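Local structure of major capsid protein (Paramecium bursaria Chlorella virus 1, 5TIP) at residues A[36-41]-A[206-211]; A[71-76]-A[146-151]; A[97-102]-A[168-173]; A[266-271]-A[409-414]. The protein self-assembles as trimers into the large icosahedral, pseudo T=169 capsid of the chlorella virus, as its glycosylated major shell protein. All coordinates share one frame; numbering follows the deposited sequence.

Contact 1 of 4, residues A[36-41]-A[206-211]; sequences FAIESI and DYIFLD
Strands 36-41 and 206-210 pair as antiparallel neighbours in a curled sheet of the N-terminal half of this hexon-type capsid protein, consistent with the double jelly-roll of the family, with Ala37 opposite Phe209 and Glu39 opposite Tyr207 as hydrogen-bonded pairs. Four backbone bonds join them; the straightest runs from Tyr207 N to Glu39 O, 2.7 Å long with 177° at the hydrogen, and Phe209 N reaches Ala37 O at 2.8 Å. The face that carries Ala37, Glu39, Tyr207 and Phe209 is rich in aromatic contacts. Glu39 is extended, its CG anti to the backbone N (chi1 -179°), and its side chain passes aslant the Phe209 ring: OE1 lies 3.4 Å from Phe209 CZ, with carboxylate and ring planes 30° apart. Ile41 crosses the Tyr207 side chain at about a right angle, CB 3.6 Å from CE1. On the other face Ile38 and Ile208 lie side by side, CG1 to CD1 3.7 Å, and Ser40 OG holds a water at 3.0 Å that gives a weak bond to Asp206 OD1. Glu39 OE1 accepts a hydrogen bond from Gly3 N of a second subunit, while Arg324 of a third binds Ile38 O. At this subunit junction a carboxylate set against an aromatic ring gets a polar partner from the neighbouring chain, which probably favours its charged form.

Contact 2 of 4, residues A[71-76]-A[146-151]; sequences VEFVLT and FYVPLI
With CG anti to the carbonyl carbon in both (chi1 -65° and -54°), Glu72 and Tyr147 lie side by side and point the same way, leaving one face of the sheet as cross-strand partners. They are a non-hydrogen-bonded pair of the antiparallel strands that hold 71-76 and 146-148, part of an N-terminal sheet of this hexon-type fold. Glu72 CG lies 3.6 Å from Tyr147 CD2, and OE2 meets the ring at its edge, 3.3 Å from CE2, the carboxylate standing steeply to the ring with 78° between the planes. Hydrogen-bonded pairs flank them: Val71 and Val148 exchange two nearly straight bonds, Val148 N to Val71 O being 2.8 Å, and Phe73 pairs with Phe146. Their side chains fill the opposite face. There Leu75 crosses the Phe146 side chain at about a right angle, with CB at the ring edge 3.5 Å from CE2, while Val148 CG2 sits at the edge of the Phe73 ring, 4.0 Å from CD2. Helix 87-91 packs on this apolar layer. The polar face looks to the third subunit, whose Arg328 forms a salt bridge with Glu72 OE2 and whose Ser331 bonds Tyr147 OH; Arg145 of the same chain pairs with OE1. A water bridges the two ends, donating to Glu72 OE2 at 2.9 Å and making a weak bond with Tyr147 OH at 3.4 Å.

Contact 3 of 4, residues A[97-102]-A[168-173]; sequences LEIGGQ and QYHEVK
Glu98 and Lys173, the two residues with the most surface buried across this contact, face each other as an antiparallel hydrogen-bonded pair near the end of strand 92-99 and the start of strand 172-178. Lys173 N gives a 2.8 Å bond to Glu98 O, and Glu98 N answers to Lys173 O. Their side chains run side by side in the same direction: Glu98 is extended, with OE2 3.9 Å from Lys173 CD, but Lys173 bends at chi3 (65°), which turns CE aside; NZ is 5.1 Å from Glu98 OE2. Tyr175 OH hydrogen-bonds both charged ends and so links them. Gly100, third in buried area, is the second residue of the type I' turn Ile99-Gln102, in the hairpin joining strands 92-99 and 102-108. Its N donates to Glu171 O at 2.8 Å, and its CA rests over one face of the His170 imidazole, 3.6 Å from the ring centroid, a CH-pi contact. A water accepts from Gly101 N and donates to both Glu171 O and Glu98 OE2. On the opposite face Ile99 CG1 lies beside Val172 CG2. Glu171 O therefore takes one bond from the turn and one from water, and the carboxylate and ammonium, joined through a tyrosine hydroxyl without direct contact, probably still stabilise each other's charge.

Contact 4 of 4, residues A[266-271]-A[409-414]; sequences NNPTNY and LLTALN
Asn266 N donates to Ala412 O at 2.8 Å and 175°, the shorter of the two bonds of an antiparallel hydrogen-bonded pair; the return bond runs from Ala412 N to Asn266 O. This bridge ties the end of strand 257-266 to the start of strand 412-426 in a sheet of the C-terminal half of the hexon-type fold. Just beyond it, residues 267-270 make a type I turn. The Asn266 side chain also binds the last residue of that turn: with CG anti to the backbone N (chi1 161°), ND2 donates to Asn270 O at 3.3 Å, the acceptor close to the amide plane, and also bonds Gln273 O. Asn267 and Leu409 lie side by side, amide CG 3.6 Å from Leu409 CB, and a CA-H...O contact of 3.3 Å joins Asn267 CA to Leu409 O. Asn267 ND2 binds Gln273 OE1. Leu410, centre of an inverse gamma turn, brings CD2 to 3.4 Å from Asn267 N. Pro268 CD reaches Ala412 CB at 4.2 Å. The Leu409 side chain is about 7 Å from a bound glucose and about 8 Å from a bound fucose. Two asparagine amides turned onto Gln273 thus fasten the loop after strand 257-266 to itself, while backbone bonds and aliphatic packing hold it against the strand start.

How the contacts relate
Contacts 1, 2 and 3 lie in the N-terminal half of the chain and contact 4 in the C-terminal half. Contacts 1 and 2 share a sheet, in which strands 65-76 and 200-210 are neighbours; their centres are about 21 Å apart, and both touch the third subunit. Contact 3 belongs to a separate four-stranded sheet, about 20 Å from contact 1 and about 23 Å from contact 2 between centres. Along the chain, contacts 2 and 3 are nested within the loop closed by contact 1, and their segments alternate. Contact 4 follows in series, its centre about 41 Å from that of contact 1 across the chain's centre. At contacts 1 and 2 the shared sheet meets other subunits of the trimer, whereas no other chain touches contacts 3 and 4.

Contact 1 of 4, residues A[36-41]-A[206-211]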
loop_
_atom_site.group_PDB
_atom_site.type_symbol
_atom_site.label_atom_id
_atom_site.label_comp_id
_atom_site.label_asym_id
_atom_site.label_seq_id
_atom_site.Cartn_x
_atom_site.Cartn_y
_atom_site.Cartn_z
ATOM N N PHE A 36 -22.896 1.675 -18.715
ATOM C CA PHE A 36 -22.676 3.101 -18.500
ATOM C C PHE A 36 -21.471 3.543 -19.323
ATOM O O PHE A 36 -20.808 2.736 -19.979
ATOM C CB PHE A 36 -22.477 3.418 -17.015
ATOM C CG PHE A 36 -21.183 2.899 -16.451
ATOM C CD1 PHE A 36 -21.087 1.598 -15.989
ATOM C CD2 PHE A 36 -20.062 3.711 -16.386
ATOM C CE1 PHE A 36 -19.899 1.118 -15.471
ATOM C CE2 PHE A 36 -18.871 3.236 -15.871
ATOM C CZ PHE A 36 -18.791 1.940 -15.412
ATOM N N ALA A 37 -21.196 4.845 -19.281
ATOM C CA ALA A 37 -20.025 5.420 -19.925
ATOM C C ALA A 37 -19.604 6.660 -19.152
ATOM O O ALA A 37 -20.439 7.356 -18.568
ATOM C CB ALA A 37 -20.298 5.772 -21.391
ATOM N N ILE A 38 -18.300 6.929 -19.151
ATOM C CA ILE A 38 -17.716 8.030 -18.395
ATOM C C ILE A 38 -17.106 9.028 -19.368
ATOM O O ILE A 38 -16.556 8.641 -20.406
ATOM C CB ILE A 38 -16.653 7.531 -17.393
ATOM C CG1 ILE A 38 -17.170 6.319 -16.619
ATOM C CG2 ILE A 38 -16.264 8.639 -16.424
ATOM C CD1 ILE A 38 -16.118 5.667 -15.753
ATOM N N GLU A 39 -17.202 10.313 -19.032
ATOM C CA GLU A 39 -16.583 11.363 -19.830
ATOM C C GLU A 39 -16.255 12.556 -18.948
ATOM O O GLU A 39 -17.120 13.044 -18.213
ATOM C CB GLU A 39 -17.494 11.811 -20.976
ATOM C CG GLU A 39 -16.868 12.895 -21.837
ATOM C CD GLU A 39 -17.801 13.411 -22.910
ATOM O OE1 GLU A 39 -18.956 12.941 -22.975
ATOM O OE2 GLU A 39 -17.379 14.297 -23.682
ATOM N N SER A 40 -15.011 13.021 -19.026
ATOM C CA SER A 40 -14.581 14.219 -18.317
ATOM C C SER A 40 -14.848 15.427 -19.208
ATOM O O SER A 40 -14.347 15.491 -20.336
ATOM C CB SER A 40 -13.101 14.128 -17.950
ATOM O OG SER A 40 -12.712 15.213 -17.128
ATOM N N ILE A 41 -15.637 16.375 -18.709
ATOM C CA ILE A 41 -16.100 17.511 -19.496
ATOM C C ILE A 41 -15.736 18.794 -18.761
ATOM O O ILE A 41 -15.974 18.912 -17.554
ATOM C CB ILE A 41 -17.616 17.440 -19.760
ATOM C CG1 ILE A 41 -17.955 16.139 -20.495
ATOM C CG2 ILE A 41 -18.080 18.649 -20.555
ATOM C CD1 ILE A 41 -19.422 15.945 -20.774
ATOM N N ASP A 206 -16.321 14.713 -14.206
ATOM C CA ASP A 206 -16.529 13.410 -14.827
ATOM C C ASP A 206 -18.013 13.063 -14.790
ATOM O O ASP A 206 -18.602 12.951 -13.710
ATOM C CB ASP A 206 -15.709 12.334 -14.114
ATOM C CG ASP A 206 -14.235 12.399 -14.462
ATOM O OD1 ASP A 206 -13.607 13.449 -14.215
ATOM O OD2 ASP A 206 -13.701 11.392 -14.975
ATOM N N TYR A 207 -18.609 12.893 -15.964
ATOM C CA TYR A 207 -20.026 12.591 -16.088
ATOM C C TYR A 207 -20.237 11.107 -16.359
ATOM O O TYR A 207 -19.420 10.451 -17.009
ATOM C CB TYR A 207 -20.668 13.409 -17.211
ATOM C CG TYR A 207 -20.768 14.889 -16.923
ATOM C CD1 TYR A 207 -19.685 15.731 -17.134
ATOM C CD2 TYR A 207 -21.946 15.447 -16.443
ATOM C CE1 TYR A 207 -19.771 17.086 -16.874
ATOM C CE2 TYR A 207 -22.041 16.801 -16.179
ATOM C CZ TYR A 207 -20.951 17.615 -16.397
ATOM O OH TYR A 207 -21.038 18.964 -16.136
ATOM N N ILE A 208 -21.348 10.585 -15.849
ATOM C CA ILE A 208 -21.763 9.208 -16.087
ATOM C C ILE A 208 -22.980 9.232 -17.000
ATOM O O ILE A 208 -23.979 9.892 -16.696
ATOM C CB ILE A 208 -22.079 8.470 -14.774
ATOM C CG1 ILE A 208 -20.901 8.564 -13.801
ATOM C CG2 ILE A 208 -22.434 7.020 -15.056
ATOM C CD1 ILE A 208 -19.660 7.845 -14.275
ATOM N N PHE A 209 -22.891 8.520 -18.121
ATOM C CA PHE A 209 -24.001 8.374 -19.053
ATOM C C PHE A 209 -24.631 7.002 -18.850
ATOM O O PHE A 209 -23.955 5.979 -18.994
ATOM C CB PHE A 209 -23.527 8.557 -20.495
ATOM C CG PHE A 209 -22.948 9.917 -20.771
ATOM C CD1 PHE A 209 -21.623 10.195 -20.482
ATOM C CD2 PHE A 209 -23.734 10.920 -21.312
ATOM C CE1 PHE A 209 -21.092 11.445 -20.728
ATOM C CE2 PHE A 209 -23.206 12.174 -21.562
ATOM C CZ PHE A 209 -21.884 12.435 -21.270
ATOM N N LEU A 210 -25.918 6.985 -18.521
ATOM C CA LEU A 210 -26.626 5.770 -18.151
ATOM C C LEU A 210 -27.491 5.255 -19.297
ATOM O O LEU A 210 -27.868 5.993 -20.209
ATOM C CB LEU A 210 -27.493 6.011 -16.913
ATOM C CG LEU A 210 -26.741 6.402 -15.639
ATOM C CD1 LEU A 210 -27.713 6.773 -14.529
ATOM C CD2 LEU A 210 -25.818 5.279 -15.197
ATOM N N ASP A 211 -27.798 3.961 -19.230
ATOM C CA ASP A 211 -28.669 3.311 -20.195
ATOM C C ASP A 211 -30.128 3.689 -19.933
ATOM O O ASP A 211 -30.465 4.300 -18.916
ATOM C CB ASP A 211 -28.481 1.795 -20.145
ATOM C CG ASP A 211 -28.682 1.135 -21.497
ATOM O OD1 ASP A 211 -29.511 1.637 -22.285
ATOM O OD2 ASP A 211 -28.008 0.120 -21.773
HETATM O O HOH W 1 -10.788 15.384 -14.896
#

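Contact 2 of 4, residues A[71-76]-A[146-151]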
loop_
_atom_site.group_PDB
_atom_site.type_symbol
_atom_site.label_atom_id
_atom_site.label_comp_id
_atom_site.label_asym_id
_atom_site.label_seq_id
_atom_site.Cartn_x
_atom_site.Cartn_y
_atom_site.Cartn_z
ATOM N N VAL A 71 -9.617 20.177 -10.433
ATOM C CA VAL A 71 -9.296 21.569 -10.722
ATOM C C VAL A 71 -7.868 21.619 -11.246
ATOM O O VAL A 71 -6.930 21.209 -10.553
ATOM C CB VAL A 71 -9.457 22.456 -9.478
ATOM C CG1 VAL A 71 -9.064 23.894 -9.795
ATOM C CG2 VAL A 71 -10.884 22.386 -8.955
ATOM N N GLU A 72 -7.701 22.111 -12.469
ATOM C CA GLU A 72 -6.387 22.228 -13.084
ATOM C C GLU A 72 -5.840 23.633 -12.877
ATOM O O GLU A 72 -6.541 24.621 -13.118
ATOM C CB GLU A 72 -6.449 21.898 -14.577
ATOM C CG GLU A 72 -6.819 20.452 -14.874
ATOM C CD GLU A 72 -6.659 20.092 -16.339
ATOM O OE1 GLU A 72 -6.174 20.944 -17.112
ATOM O OE2 GLU A 72 -7.025 18.959 -16.720
ATOM N N PHE A 73 -4.588 23.716 -12.432
ATOM C CA PHE A 73 -3.869 24.975 -12.323
ATOM C C PHE A 73 -2.592 24.911 -13.147
ATOM O O PHE A 73 -2.000 23.842 -13.327
ATOM C CB PHE A 73 -3.505 25.318 -10.871
ATOM C CG PHE A 73 -4.674 25.725 -10.023
ATOM C CD1 PHE A 73 -5.408 26.859 -10.329
ATOM C CD2 PHE A 73 -5.013 24.999 -8.892
ATOM C CE1 PHE A 73 -6.475 27.244 -9.540
ATOM C CE2 PHE A 73 -6.078 25.380 -8.099
ATOM C CZ PHE A 73 -6.811 26.504 -8.423
ATOM N N VAL A 74 -2.173 26.069 -13.648
ATOM C CA VAL A 74 -0.883 26.227 -14.306
ATOM C C VAL A 74 -0.126 27.323 -13.571
ATOM O O VAL A 74 -0.549 28.486 -13.573
ATOM C CB VAL A 74 -1.036 26.567 -15.795
ATOM C CG1 VAL A 74 0.324 26.766 -16.423
ATOM C CG2 VAL A 74 -1.805 25.469 -16.513
ATOM N N LEU A 75 0.986 26.953 -12.941
ATOM C CA LEU A 75 1.760 27.865 -12.111
ATOM C C LEU A 75 3.206 27.907 -12.581
ATOM O O LEU A 75 3.722 26.942 -13.152
ATOM C CB LEU A 75 1.715 27.452 -10.634
ATOM C CG LEU A 75 0.337 27.300 -9.993
ATOM C CD1 LEU A 75 0.465 26.847 -8.548
ATOM C CD2 LEU A 75 -0.416 28.608 -10.072
ATOM N N THR A 76 3.850 29.045 -12.336
ATOM C CA THR A 76 5.273 29.236 -12.590
ATOM C C THR A 76 5.949 29.554 -11.266
ATOM O O THR A 76 5.568 30.514 -10.589
ATOM C CB THR A 76 5.510 30.357 -13.604
ATOM O OG1 THR A 76 4.926 29.999 -14.862
ATOM C CG2 THR A 76 6.998 30.600 -13.796
ATOM N N PHE A 146 -0.965 21.598 -12.718
ATOM C CA PHE A 146 -1.319 20.907 -11.490
ATOM C C PHE A 146 -2.767 20.443 -11.549
ATOM O O PHE A 146 -3.598 21.027 -12.249
ATOM C CB PHE A 146 -1.116 21.807 -10.271
ATOM C CG PHE A 146 0.300 22.266 -10.078
ATOM C CD1 PHE A 146 1.222 21.453 -9.440
ATOM C CD2 PHE A 146 0.707 23.514 -10.517
ATOM C CE1 PHE A 146 2.526 21.870 -9.254
ATOM C CE2 PHE A 146 2.012 23.937 -10.332
ATOM C CZ PHE A 146 2.922 23.113 -9.699
ATOM N N TYR A 147 -3.059 19.385 -10.798
ATOM C CA TYR A 147 -4.388 18.784 -10.757
ATOM C C TYR A 147 -4.778 18.600 -9.298
ATOM O O TYR A 147 -4.194 17.768 -8.597
ATOM C CB TYR A 147 -4.414 17.446 -11.493
ATOM C CG TYR A 147 -3.907 17.491 -12.916
ATOM C CD1 TYR A 147 -2.560 17.318 -13.201
ATOM C CD2 TYR A 147 -4.780 17.678 -13.977
ATOM C CE1 TYR A 147 -2.095 17.347 -14.502
ATOM C CE2 TYR A 147 -4.326 17.705 -15.281
ATOM C CZ TYR A 147 -2.984 17.540 -15.537
ATOM O OH TYR A 147 -2.529 17.568 -16.834
ATOM N N VAL A 148 -5.764 19.366 -8.841
ATOM C CA VAL A 148 -6.243 19.287 -7.464
ATOM C C VAL A 148 -7.564 18.521 -7.479
ATOM O O VAL A 148 -8.573 19.062 -7.960
ATOM C CB VAL A 148 -6.412 20.678 -6.843
ATOM C CG1 VAL A 148 -6.792 20.556 -5.377
ATOM C CG2 VAL A 148 -5.133 21.486 -7.001
ATOM N N PRO A 149 -7.606 17.282 -6.986
ATOM C CA PRO A 149 -8.869 16.530 -6.975
ATOM C C PRO A 149 -9.705 16.889 -5.754
ATOM O O PRO A 149 -9.199 16.946 -4.630
ATOM C CB PRO A 149 -8.408 15.071 -6.928
ATOM C CG PRO A 149 -7.105 15.132 -6.191
ATOM C CD PRO A 149 -6.469 16.463 -6.531
ATOM N N LEU A 150 -10.992 17.133 -5.978
ATOM C CA LEU A 150 -11.899 17.418 -4.879
ATOM C C LEU A 150 -12.285 16.123 -4.176
ATOM O O LEU A 150 -12.277 15.042 -4.771
ATOM C CB LEU A 150 -13.151 18.140 -5.380
ATOM C CG LEU A 150 -12.937 19.502 -6.045
ATOM C CD1 LEU A 150 -14.270 20.180 -6.326
ATOM C CD2 LEU A 150 -12.044 20.394 -5.193
ATOM N N ILE A 151 -12.617 16.239 -2.892
ATOM C CA ILE A 151 -12.872 15.058 -2.076
ATOM C C ILE A 151 -14.220 15.176 -1.375
ATOM O O ILE A 151 -14.350 14.836 -0.193
ATOM C CB ILE A 151 -11.738 14.830 -1.058
ATOM C CG1 ILE A 151 -11.406 16.128 -0.318
ATOM C CG2 ILE A 151 -10.505 14.279 -1.758
ATOM C CD1 ILE A 151 -10.223 16.017 0.621
HETATM O O HOH W 2 -5.126 18.470 -18.831
#

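Contact 3 of 4, residues A[97-102]-A[168-173]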
loop_
_atom_site.group_PDB
_atom_site.type_symbol
_atom_site.label_atom_id
_atom_site.label_comp_id
_atom_site.label_asym_id
_atom_site.label_seq_id
_atom_site.Cartn_x
_atom_site.Cartn_y
_atom_site.Cartn_z
ATOM N N LEU A 97 -19.587 23.295 -1.958
ATOM C CA LEU A 97 -20.537 22.563 -2.785
ATOM C C LEU A 97 -21.952 23.022 -2.454
ATOM O O LEU A 97 -22.339 23.057 -1.282
ATOM C CB LEU A 97 -20.403 21.056 -2.569
ATOM C CG LEU A 97 -21.452 20.203 -3.285
ATOM C CD1 LEU A 97 -21.259 20.277 -4.792
ATOM C CD2 LEU A 97 -21.405 18.764 -2.801
ATOM N N GLU A 98 -22.719 23.370 -3.486
ATOM C CA GLU A 98 -24.057 23.926 -3.321
ATOM C C GLU A 98 -25.035 23.228 -4.255
ATOM O O GLU A 98 -24.758 23.084 -5.449
ATOM C CB GLU A 98 -24.051 25.433 -3.602
ATOM C CG GLU A 98 -25.407 26.099 -3.487
ATOM C CD GLU A 98 -25.375 27.554 -3.914
ATOM O OE1 GLU A 98 -24.849 28.390 -3.149
ATOM O OE2 GLU A 98 -25.869 27.860 -5.020
ATOM N N ILE A 99 -26.175 22.804 -3.711
ATOM C CA ILE A 99 -27.258 22.201 -4.483
ATOM C C ILE A 99 -28.526 23.003 -4.227
ATOM O O ILE A 99 -29.002 23.073 -3.087
ATOM C CB ILE A 99 -27.475 20.721 -4.129
ATOM C CG1 ILE A 99 -26.234 19.892 -4.465
ATOM C CG2 ILE A 99 -28.700 20.178 -4.850
ATOM C CD1 ILE A 99 -26.370 18.427 -4.100
ATOM N N GLY A 100 -29.073 23.597 -5.284
ATOM C CA GLY A 100 -30.307 24.357 -5.156
ATOM C C GLY A 100 -30.194 25.532 -4.211
ATOM O O GLY A 100 -31.153 25.846 -3.495
ATOM N N GLY A 101 -29.037 26.186 -4.184
ATOM C CA GLY A 101 -28.822 27.294 -3.283
ATOM C C GLY A 101 -28.448 26.903 -1.872
ATOM O O GLY A 101 -28.176 27.791 -1.053
ATOM N N GLN A 102 -28.411 25.611 -1.560
ATOM C CA GLN A 102 -28.131 25.132 -0.214
ATOM C C GLN A 102 -26.732 24.533 -0.176
ATOM O O GLN A 102 -26.390 23.696 -1.018
ATOM C CB GLN A 102 -29.162 24.084 0.209
ATOM C CG GLN A 102 -30.600 24.525 -0.011
ATOM C CD GLN A 102 -30.938 25.802 0.725
ATOM O OE1 GLN A 102 -30.580 25.976 1.888
ATOM N NE2 GLN A 102 -31.628 26.712 0.043
ATOM N N GLN A 168 -33.514 18.241 -11.757
ATOM C CA GLN A 168 -33.803 19.137 -12.875
ATOM C C GLN A 168 -34.207 20.537 -12.429
ATOM O O GLN A 168 -34.148 21.467 -13.240
ATOM C CB GLN A 168 -34.901 18.557 -13.771
ATOM C CG GLN A 168 -36.276 18.468 -13.134
ATOM C CD GLN A 168 -37.357 18.143 -14.150
ATOM O OE1 GLN A 168 -37.201 18.408 -15.342
ATOM N NE2 GLN A 168 -38.456 17.561 -13.685
ATOM N N TYR A 169 -34.615 20.716 -11.173
ATOM C CA TYR A 169 -35.011 22.025 -10.670
ATOM C C TYR A 169 -34.016 22.621 -9.687
ATOM O O TYR A 169 -34.275 23.698 -9.142
ATOM C CB TYR A 169 -36.398 21.959 -10.018
ATOM C CG TYR A 169 -37.473 21.407 -10.923
ATOM C CD1 TYR A 169 -37.784 22.036 -12.120
ATOM C CD2 TYR A 169 -38.194 20.275 -10.571
ATOM C CE1 TYR A 169 -38.768 21.542 -12.950
ATOM C CE2 TYR A 169 -39.183 19.776 -11.394
ATOM C CZ TYR A 169 -39.466 20.414 -12.583
ATOM O OH TYR A 169 -40.449 19.920 -13.408
ATOM N N HIS A 170 -32.890 21.959 -9.441
ATOM C CA HIS A 170 -31.870 22.468 -8.538
ATOM C C HIS A 170 -30.539 22.558 -9.266
ATOM O O HIS A 170 -30.148 21.635 -9.988
ATOM C CB HIS A 170 -31.725 21.590 -7.291
ATOM C CG HIS A 170 -32.624 21.992 -6.164
ATOM N ND1 HIS A 170 -32.552 21.420 -4.912
ATOM C CD2 HIS A 170 -33.610 22.918 -6.099
ATOM C CE1 HIS A 170 -33.456 21.973 -4.125
ATOM N NE2 HIS A 170 -34.114 22.884 -4.821
ATOM N N GLU A 171 -29.848 23.676 -9.065
ATOM C CA GLU A 171 -28.554 23.913 -9.680
ATOM C C GLU A 171 -27.443 23.447 -8.749
ATOM O O GLU A 171 -27.485 23.693 -7.539
ATOM C CB GLU A 171 -28.381 25.398 -10.000
ATOM C CG GLU A 171 -29.313 25.918 -11.089
ATOM C CD GLU A 171 -29.270 27.431 -11.226
ATOM O OE1 GLU A 171 -28.572 28.083 -10.422
ATOM O OE2 GLU A 171 -29.934 27.968 -12.139
ATOM N N VAL A 172 -26.450 22.770 -9.317
ATOM C CA VAL A 172 -25.270 22.338 -8.579
ATOM C C VAL A 172 -24.139 23.302 -8.905
ATOM O O VAL A 172 -23.777 23.473 -10.076
ATOM C CB VAL A 172 -24.885 20.890 -8.921
ATOM C CG1 VAL A 172 -23.649 20.478 -8.142
ATOM C CG2 VAL A 172 -26.041 19.955 -8.618
ATOM N N LYS A 173 -23.581 23.935 -7.877
ATOM C CA LYS A 173 -22.558 24.950 -8.067
ATOM C C LYS A 173 -21.375 24.696 -7.143
ATOM O O LYS A 173 -21.522 24.129 -6.057
ATOM C CB LYS A 173 -23.117 26.360 -7.826
ATOM C CG LYS A 173 -24.187 26.771 -8.824
ATOM C CD LYS A 173 -24.560 28.235 -8.667
ATOM C CE LYS A 173 -23.385 29.133 -9.010
ATOM N NZ LYS A 173 -23.703 30.570 -8.793
HETATM O O HOH W 3 -27.267 26.278 -6.427
#

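Contact 4 of 4, residues A[266-271]-A[409-414]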
loop_
_atom_site.group_PDB
_atom_site.type_symbol
_atom_site.label_atom_id
_atom_site.label_comp_id
_atom_site.label_asym_id
_atom_site.label_seq_id
_atom_site.Cartn_x
_atom_site.Cartn_y
_atom_site.Cartn_z
ATOM N N ASN A 266 -0.978 24.769 13.981
ATOM C CA ASN A 266 -0.322 25.333 12.811
ATOM C C ASN A 266 0.196 26.734 13.100
ATOM O O ASN A 266 -0.469 27.527 13.773
ATOM C CB ASN A 266 -1.289 25.376 11.621
ATOM C CG ASN A 266 -0.844 26.342 10.544
ATOM O OD1 ASN A 266 -1.448 27.400 10.361
ATOM N ND2 ASN A 266 0.216 25.989 9.827
ATOM N N ASN A 267 1.389 27.030 12.587
ATOM C CA ASN A 267 1.901 28.394 12.572
ATOM C C ASN A 267 1.317 29.084 11.346
ATOM O O ASN A 267 1.715 28.776 10.215
ATOM C CB ASN A 267 3.429 28.413 12.540
ATOM C CG ASN A 267 3.998 29.821 12.481
ATOM O OD1 ASN A 267 3.308 30.798 12.771
ATOM N ND2 ASN A 267 5.266 29.929 12.103
ATOM N N PRO A 268 0.379 30.019 11.524
ATOM C CA PRO A 268 -0.336 30.582 10.365
ATOM C C PRO A 268 0.565 31.265 9.350
ATOM O O PRO A 268 0.117 31.510 8.222
ATOM C CB PRO A 268 -1.311 31.582 11.003
ATOM C CG PRO A 268 -0.709 31.905 12.335
ATOM C CD PRO A 268 -0.021 30.655 12.790
ATOM N N THR A 269 1.812 31.572 9.709
ATOM C CA THR A 269 2.715 32.223 8.766
ATOM C C THR A 269 3.102 31.288 7.625
ATOM O O THR A 269 3.223 31.724 6.474
ATOM C CB THR A 269 3.962 32.723 9.498
ATOM O OG1 THR A 269 3.570 33.588 10.571
ATOM C CG2 THR A 269 4.871 33.491 8.548
ATOM N N ASN A 270 3.284 30.001 7.916
ATOM C CA ASN A 270 3.787 29.038 6.944
ATOM C C ASN A 270 2.753 27.948 6.709
ATOM O O ASN A 270 2.232 27.361 7.664
ATOM C CB ASN A 270 5.105 28.422 7.414
ATOM C CG ASN A 270 6.181 29.460 7.642
ATOM O OD1 ASN A 270 6.469 30.273 6.763
ATOM N ND2 ASN A 270 6.775 29.448 8.828
ATOM N N TYR A 271 2.468 27.678 5.437
ATOM C CA TYR A 271 1.449 26.704 5.078
ATOM C C TYR A 271 1.904 25.297 5.435
ATOM O O TYR A 271 3.036 24.904 5.140
ATOM C CB TYR A 271 1.136 26.793 3.586
ATOM C CG TYR A 271 0.070 25.826 3.125
ATOM C CD1 TYR A 271 -1.269 26.051 3.416
ATOM C CD2 TYR A 271 0.400 24.692 2.394
ATOM C CE1 TYR A 271 -2.250 25.172 2.995
ATOM C CE2 TYR A 271 -0.575 23.808 1.969
ATOM C CZ TYR A 271 -1.897 24.054 2.272
ATOM O OH TYR A 271 -2.872 23.179 1.853
ATOM N N LEU A 409 5.075 29.481 18.107
ATOM C CA LEU A 409 4.426 30.063 16.941
ATOM C C LEU A 409 3.251 29.230 16.447
ATOM O O LEU A 409 2.493 29.703 15.592
ATOM C CB LEU A 409 5.437 30.240 15.808
ATOM C CG LEU A 409 6.621 31.175 16.062
ATOM C CD1 LEU A 409 7.445 31.346 14.798
ATOM C CD2 LEU A 409 6.135 32.522 16.567
ATOM N N LEU A 410 3.078 28.011 16.962
ATOM C CA LEU A 410 1.961 27.148 16.582
ATOM C C LEU A 410 0.722 27.570 17.375
ATOM O O LEU A 410 0.300 26.926 18.337
ATOM C CB LEU A 410 2.312 25.688 16.830
ATOM C CG LEU A 410 3.582 25.157 16.160
ATOM C CD1 LEU A 410 3.857 23.726 16.597
ATOM C CD2 LEU A 410 3.480 25.246 14.647
ATOM N N THR A 411 0.128 28.681 16.942
ATOM C CA THR A 411 -0.960 29.310 17.680
ATOM C C THR A 411 -2.330 29.091 17.052
ATOM O O THR A 411 -3.337 29.462 17.662
ATOM C CB THR A 411 -0.708 30.816 17.810
ATOM O OG1 THR A 411 -0.504 31.378 16.507
ATOM C CG2 THR A 411 0.522 31.075 18.664
ATOM N N ALA A 412 -2.394 28.507 15.859
ATOM C CA ALA A 412 -3.659 28.242 15.181
ATOM C C ALA A 412 -4.016 26.774 15.381
ATOM O O ALA A 412 -3.351 25.886 14.837
ATOM C CB ALA A 412 -3.568 28.593 13.698
ATOM N N LEU A 413 -5.064 26.522 16.162
ATOM C CA LEU A 413 -5.562 25.174 16.411
ATOM C C LEU A 413 -6.768 24.935 15.510
ATOM O O LEU A 413 -7.821 25.555 15.694
ATOM C CB LEU A 413 -5.926 24.988 17.884
ATOM C CG LEU A 413 -6.719 23.728 18.243
ATOM C CD1 LEU A 413 -5.945 22.476 17.864
ATOM C CD2 LEU A 413 -7.071 23.711 19.724
ATOM N N ASN A 414 -6.612 24.044 14.537
ATOM C CA ASN A 414 -7.679 23.689 13.611
ATOM C C ASN A 414 -8.234 22.326 14.001
ATOM O O ASN A 414 -7.503 21.333 13.989
ATOM C CB ASN A 414 -7.167 23.663 12.172
ATOM C CG ASN A 414 -6.521 24.968 11.757
ATOM O OD1 ASN A 414 -7.205 25.944 11.455
ATOM N ND2 ASN A 414 -5.194 24.988 11.735
#